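Local structure of F21M12.9 protein (Arabidopsis thaliana, 3ADJ) at residues Gln37-Gly51 against Thr54-Ala68. The protein binds double-stranded RNA and assists DICER-LIKE 1 in the accurate processing of primary and precursor microRNAs in the plant nucleus. Numbering follows the deposited sequence.
Sequences QFTCTVEIGGIKYTG and TRTKKDAEISAGRTA
Tyr49 lays one face of its ring over Ala68, whose CA stands 4.2 Å from the ring centroid and 20° off the normal, a CH-pi contact; Ile47 CG2 covers the opposite face. The methyl of Ala68 also meets Val42 CG1 and Ile44 CD1. One turn back along the helix, Ala64 CB lies 4.1 Å from Cys40 CB, with Val42 CG2 beside it. Cys40 SG, turned anti to its own carbonyl carbon, passes alongside the helix and reaches Glu61 CG and the CG of Lys57, touching aliphatic parts of both charged chains. Gly51, at the end of segment 37-51, lies against Ala64 and Ser63 with no side chain between.

At the other end, Phe38 N donates to Thr54 O over 2.9 Å in a single antiparallel bridge, the one hydrogen bond between the segments, bent at the hydrogen (142°) but with the donor nearly in line with the C=O; the Phe38 ring turns its edge to Thr56 N, at the N-cap of the helix. Around this shell, Thr67 OG1 bonds Ser63 O at 2.8 Å from above the carbonyl plane, and Thr67 N donates to the same oxygen. Ser63 OG holds Ala52 N in the connecting loop. A valine in place of Thr67, lacking the hydroxyl, would probably leave Ser63 O with a single donor, the backbone N-H.

The axes of strand 37-44 and helix 57-68 approach to 7.0 Å at -36°. This is the C-terminal helix of the second double-stranded RNA-binding domain laid on its antiparallel sheet; Leu10 of helix 4-15 packs on Ile44 and Ala68. Ala60, Ala64 and Ala68 give the helix a small-residue surface, larger Phe38 and Tyr49 add cover from the sheet, and the mainly apolar interface confines its cross-segment hydrogen bonding to the Phe38 end.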
loop_
_atom_site.group_PDB
_atom_site.type_symbol
_atom_site.label_atom_id
_atom_site.label_comp_id
_atom_site.label_asym_id
_atom_site.label_seq_id
_atom_site.Cartn_x
_atom_site.Cartn_y
_atom_site.Cartn_z
ATOM N N GLN A 37 -8.262 9.019 -9.847
ATOM C CA GLN A 37 -6.970 8.457 -9.527
ATOM C C GLN A 37 -6.979 8.060 -8.061
ATOM O O GLN A 37 -7.232 8.914 -7.206
ATOM C CB GLN A 37 -5.914 9.511 -9.804
ATOM C CG GLN A 37 -4.496 9.000 -9.955
ATOM C CD GLN A 37 -3.556 10.088 -10.489
ATOM O OE1 GLN A 37 -3.216 10.113 -11.688
ATOM N NE2 GLN A 37 -3.145 11.001 -9.598
ATOM N N PHE A 38 -6.731 6.771 -7.785
ATOM C CA PHE A 38 -6.745 6.198 -6.426
ATOM C C PHE A 38 -5.352 6.165 -5.826
ATOM O O PHE A 38 -4.449 5.647 -6.444
ATOM C CB PHE A 38 -7.264 4.752 -6.426
ATOM C CG PHE A 38 -8.481 4.522 -7.272
ATOM C CD1 PHE A 38 -8.360 4.070 -8.582
ATOM C CD2 PHE A 38 -9.756 4.723 -6.759
ATOM C CE1 PHE A 38 -9.480 3.845 -9.377
ATOM C CE2 PHE A 38 -10.877 4.502 -7.554
ATOM C CZ PHE A 38 -10.733 4.066 -8.867
ATOM N N THR A 39 -5.166 6.697 -4.627
ATOM C CA THR A 39 -3.917 6.498 -3.907
ATOM C C THR A 39 -4.212 5.520 -2.775
ATOM O O THR A 39 -5.206 5.694 -2.050
ATOM C CB THR A 39 -3.400 7.817 -3.318
ATOM O OG1 THR A 39 -3.311 8.804 -4.348
ATOM C CG2 THR A 39 -2.046 7.651 -2.723
ATOM N N CYS A 40 -3.387 4.487 -2.625
ATOM C CA CYS A 40 -3.632 3.456 -1.625
ATOM C C CYS A 40 -2.554 3.509 -0.599
ATOM O O CYS A 40 -1.448 3.938 -0.887
ATOM C CB CYS A 40 -3.661 2.052 -2.236
ATOM S SG CYS A 40 -5.224 1.609 -3.045
ATOM N N THR A 41 -2.858 3.035 0.603
ATOM C CA THR A 41 -1.922 3.123 1.714
ATOM C C THR A 41 -1.798 1.822 2.498
ATOM O O THR A 41 -2.766 1.066 2.632
ATOM C CB THR A 41 -2.331 4.253 2.610
ATOM O OG1 THR A 41 -1.934 5.477 1.983
ATOM C CG2 THR A 41 -1.675 4.143 3.955
ATOM N N VAL A 42 -0.591 1.561 2.988
ATOM C CA VAL A 42 -0.311 0.402 3.818
ATOM C C VAL A 42 0.394 0.835 5.105
ATOM O O VAL A 42 1.463 1.426 5.078
ATOM C CB VAL A 42 0.490 -0.657 3.015
ATOM C CG1 VAL A 42 1.101 -1.738 3.895
ATOM C CG2 VAL A 42 -0.409 -1.288 2.016
ATOM N N GLU A 43 -0.234 0.545 6.236
ATOM C CA GLU A 43 0.307 0.920 7.524
ATOM C C GLU A 43 0.783 -0.340 8.210
ATOM O O GLU A 43 0.007 -1.253 8.430
ATOM C CB GLU A 43 -0.765 1.637 8.353
ATOM C CG GLU A 43 -0.293 2.233 9.658
ATOM C CD GLU A 43 -1.423 2.821 10.502
ATOM O OE1 GLU A 43 -2.572 2.331 10.401
ATOM O OE2 GLU A 43 -1.166 3.767 11.282
ATOM N N ILE A 44 2.076 -0.398 8.497
ATOM C CA ILE A 44 2.673 -1.462 9.288
ATOM C C ILE A 44 3.662 -0.804 10.239
ATOM O O ILE A 44 4.557 -0.057 9.800
ATOM C CB ILE A 44 3.465 -2.460 8.417
ATOM C CG1 ILE A 44 2.645 -2.931 7.220
ATOM C CG2 ILE A 44 3.909 -3.654 9.236
ATOM C CD1 ILE A 44 3.477 -3.286 6.014
ATOM N N GLY A 45 3.505 -1.071 11.533
ATOM C CA GLY A 45 4.478 -0.636 12.534
ATOM C C GLY A 45 4.022 0.615 13.231
ATOM O O GLY A 45 3.872 0.659 14.450
ATOM N N GLY A 46 3.776 1.630 12.429
ATOM C CA GLY A 46 3.300 2.919 12.894
ATOM C C GLY A 46 3.632 3.847 11.755
ATOM O O GLY A 46 3.609 5.060 11.897
ATOM N N ILE A 47 3.946 3.242 10.614
ATOM C CA ILE A 47 4.395 3.948 9.439
ATOM C C ILE A 47 3.441 3.639 8.329
ATOM O O ILE A 47 3.237 2.486 7.997
ATOM C CB ILE A 47 5.810 3.487 9.036
ATOM C CG1 ILE A 47 6.795 3.758 10.179
ATOM C CG2 ILE A 47 6.248 4.151 7.735
ATOM C CD1 ILE A 47 8.243 3.558 9.814
ATOM N N LYS A 48 2.837 4.674 7.762
ATOM C CA LYS A 48 2.020 4.488 6.572
ATOM C C LYS A 48 2.908 4.633 5.361
ATOM O O LYS A 48 3.586 5.652 5.225
ATOM C CB LYS A 48 0.906 5.536 6.484
ATOM C CG LYS A 48 0.071 5.753 7.731
ATOM C CD LYS A 48 -1.218 6.473 7.289
ATOM C CE LYS A 48 -1.918 7.201 8.461
ATOM N NZ LYS A 48 -3.017 8.123 7.987
ATOM N N TYR A 49 2.885 3.620 4.472
ATOM C CA TYR A 49 3.624 3.682 3.218
ATOM C C TYR A 49 2.679 4.029 2.084
ATOM O O TYR A 49 1.661 3.398 1.989
ATOM C CB TYR A 49 4.227 2.322 2.961
ATOM C CG TYR A 49 5.065 1.810 4.106
ATOM C CD1 TYR A 49 4.501 1.015 5.087
ATOM C CD2 TYR A 49 6.407 2.121 4.190
ATOM C CE1 TYR A 49 5.246 0.550 6.108
ATOM C CE2 TYR A 49 7.171 1.653 5.217
ATOM C CZ TYR A 49 6.600 0.866 6.179
ATOM O OH TYR A 49 7.379 0.403 7.207
ATOM N N THR A 50 2.989 4.996 1.220
ATOM C CA THR A 50 1.991 5.454 0.247
ATOM C C THR A 50 2.338 5.129 -1.194
ATOM O O THR A 50 3.415 5.461 -1.683
ATOM C CB THR A 50 1.684 6.962 0.397
ATOM O OG1 THR A 50 1.239 7.221 1.744
ATOM C CG2 THR A 50 0.595 7.410 -0.584
ATOM N N GLY A 51 1.396 4.492 -1.881
ATOM C CA GLY A 51 1.580 4.165 -3.286
ATOM C C GLY A 51 1.472 5.363 -4.197
ATOM O O GLY A 51 0.897 6.387 -3.835
ATOM N N THR A 54 -2.551 6.262 -9.405
ATOM C CA THR A 54 -2.819 5.550 -10.670
ATOM C C THR A 54 -4.320 5.471 -10.906
ATOM O O THR A 54 -5.082 5.748 -10.000
ATOM C CB THR A 54 -2.215 4.108 -10.676
ATOM O OG1 THR A 54 -2.943 3.267 -9.775
ATOM C CG2 THR A 54 -0.754 4.114 -10.261
ATOM N N ARG A 55 -4.759 5.112 -12.108
ATOM C CA ARG A 55 -6.197 4.876 -12.340
ATOM C C ARG A 55 -6.459 3.395 -12.491
ATOM O O ARG A 55 -6.452 2.853 -13.599
ATOM C CB ARG A 55 -6.754 5.646 -13.547
ATOM C CG ARG A 55 -8.261 5.394 -13.794
ATOM C CD ARG A 55 -8.797 6.279 -14.914
ATOM N NE ARG A 55 -10.222 6.077 -15.171
ATOM C CZ ARG A 55 -10.930 6.731 -16.099
ATOM N NH1 ARG A 55 -10.357 7.658 -16.871
ATOM N NH2 ARG A 55 -12.224 6.460 -16.256
ATOM N N THR A 56 -6.647 2.769 -11.336
ATOM C CA THR A 56 -7.048 1.367 -11.118
ATOM C C THR A 56 -6.483 0.988 -9.766
ATOM O O THR A 56 -5.337 1.299 -9.454
ATOM C CB THR A 56 -6.706 0.308 -12.263
ATOM O OG1 THR A 56 -6.927 -1.024 -11.780
ATOM C CG2 THR A 56 -5.281 0.413 -12.757
ATOM N N LYS A 57 -7.318 0.351 -8.957
ATOM C CA LYS A 57 -6.971 0.058 -7.590
ATOM C C LYS A 57 -5.877 -0.994 -7.473
ATOM O O LYS A 57 -5.031 -0.877 -6.604
ATOM C CB LYS A 57 -8.207 -0.395 -6.839
ATOM C CG LYS A 57 -8.193 -0.139 -5.343
ATOM C CD LYS A 57 -9.392 -0.888 -4.799
ATOM C CE LYS A 57 -9.556 -0.693 -3.318
ATOM N NZ LYS A 57 -10.770 -1.524 -2.884
ATOM N N LYS A 58 -5.881 -2.017 -8.331
ATOM C CA LYS A 58 -4.802 -3.011 -8.285
ATOM C C LYS A 58 -3.421 -2.348 -8.403
ATOM O O LYS A 58 -2.642 -2.375 -7.446
ATOM C CB LYS A 58 -4.999 -4.146 -9.295
ATOM C CG LYS A 58 -5.526 -5.431 -8.661
ATOM C CD LYS A 58 -5.950 -6.446 -9.729
ATOM C CE LYS A 58 -6.943 -7.482 -9.186
ATOM N NZ LYS A 58 -7.827 -8.106 -10.310
ATOM N N ASP A 59 -3.134 -1.750 -9.561
ATOM C CA ASP A 59 -1.995 -0.846 -9.706
ATOM C C ASP A 59 -1.583 -0.206 -8.362
ATOM O O ASP A 59 -0.581 -0.582 -7.762
ATOM C CB ASP A 59 -2.336 0.261 -10.706
ATOM C CG ASP A 59 -1.746 0.025 -12.065
ATOM O OD1 ASP A 59 -0.778 -0.753 -12.152
ATOM O OD2 ASP A 59 -2.230 0.632 -13.054
ATOM N N ALA A 60 -2.362 0.751 -7.885
ATOM C CA ALA A 60 -1.981 1.490 -6.704
ATOM C C ALA A 60 -1.889 0.601 -5.463
ATOM O O ALA A 60 -1.032 0.828 -4.617
ATOM C CB ALA A 60 -2.939 2.664 -6.471
ATOM N N GLU A 61 -2.754 -0.407 -5.343
ATOM C CA GLU A 61 -2.682 -1.311 -4.201
ATOM C C GLU A 61 -1.279 -1.882 -4.135
ATOM O O GLU A 61 -0.711 -2.029 -3.057
ATOM C CB GLU A 61 -3.707 -2.449 -4.295
ATOM C CG GLU A 61 -5.026 -2.186 -3.604
ATOM C CD GLU A 61 -6.032 -3.307 -3.801
ATOM O OE1 GLU A 61 -5.627 -4.380 -4.294
ATOM O OE2 GLU A 61 -7.226 -3.144 -3.458
ATOM N N ILE A 62 -0.728 -2.171 -5.311
ATOM C CA ILE A 62 0.550 -2.848 -5.446
ATOM C C ILE A 62 1.704 -1.893 -5.269
ATOM O O ILE A 62 2.604 -2.173 -4.485
ATOM C CB ILE A 62 0.652 -3.586 -6.782
ATOM C CG1 ILE A 62 -0.418 -4.679 -6.840
ATOM C CG2 ILE A 62 2.040 -4.177 -6.959
ATOM C CD1 ILE A 62 -0.504 -5.393 -8.163
ATOM N N SER A 63 1.677 -0.760 -5.971
ATOM C CA SER A 63 2.687 0.275 -5.755
ATOM C C SER A 63 2.846 0.523 -4.277
ATOM O O SER A 63 3.971 0.560 -3.773
ATOM C CB SER A 63 2.332 1.598 -6.417
ATOM O OG SER A 63 3.329 2.566 -6.085
ATOM N N ALA A 64 1.717 0.685 -3.592
ATOM C CA ALA A 64 1.698 0.926 -2.162
ATOM C C ALA A 64 2.474 -0.134 -1.424
ATOM O O ALA A 64 3.326 0.187 -0.620
ATOM C CB ALA A 64 0.293 0.981 -1.669
ATOM N N GLY A 65 2.181 -1.394 -1.721
ATOM C CA GLY A 65 2.954 -2.524 -1.216
ATOM C C GLY A 65 4.413 -2.512 -1.656
ATOM O O GLY A 65 5.308 -2.695 -0.840
ATOM N N ARG A 66 4.671 -2.281 -2.939
ATOM C CA ARG A 66 6.054 -2.187 -3.390
ATOM C C ARG A 66 6.808 -1.149 -2.606
ATOM O O ARG A 66 8.011 -1.262 -2.458
ATOM C CB ARG A 66 6.153 -1.812 -4.857
ATOM C CG ARG A 66 6.283 -2.979 -5.792
ATOM C CD ARG A 66 6.683 -2.484 -7.170
ATOM N NE ARG A 66 5.703 -2.958 -8.175
ATOM C CZ ARG A 66 6.020 -3.274 -9.436
ATOM N NH1 ARG A 66 7.305 -3.179 -9.865
ATOM N NH2 ARG A 66 5.047 -3.703 -10.257
ATOM N N THR A 67 6.114 -0.127 -2.118
ATOM C CA THR A 67 6.762 0.865 -1.278
ATOM C C THR A 67 7.074 0.205 0.047
ATOM O O THR A 67 8.221 0.283 0.533
ATOM C CB THR A 67 5.901 2.097 -1.068
ATOM O OG1 THR A 67 5.382 2.532 -2.330
ATOM C CG2 THR A 67 6.724 3.206 -0.489
ATOM N N ALA A 68 6.076 -0.486 0.603
ATOM C CA ALA A 68 6.238 -1.175 1.875
ATOM C C ALA A 68 7.389 -2.179 1.910
ATOM O O ALA A 68 8.159 -2.159 2.845
ATOM C CB ALA A 68 4.987 -1.829 2.262
#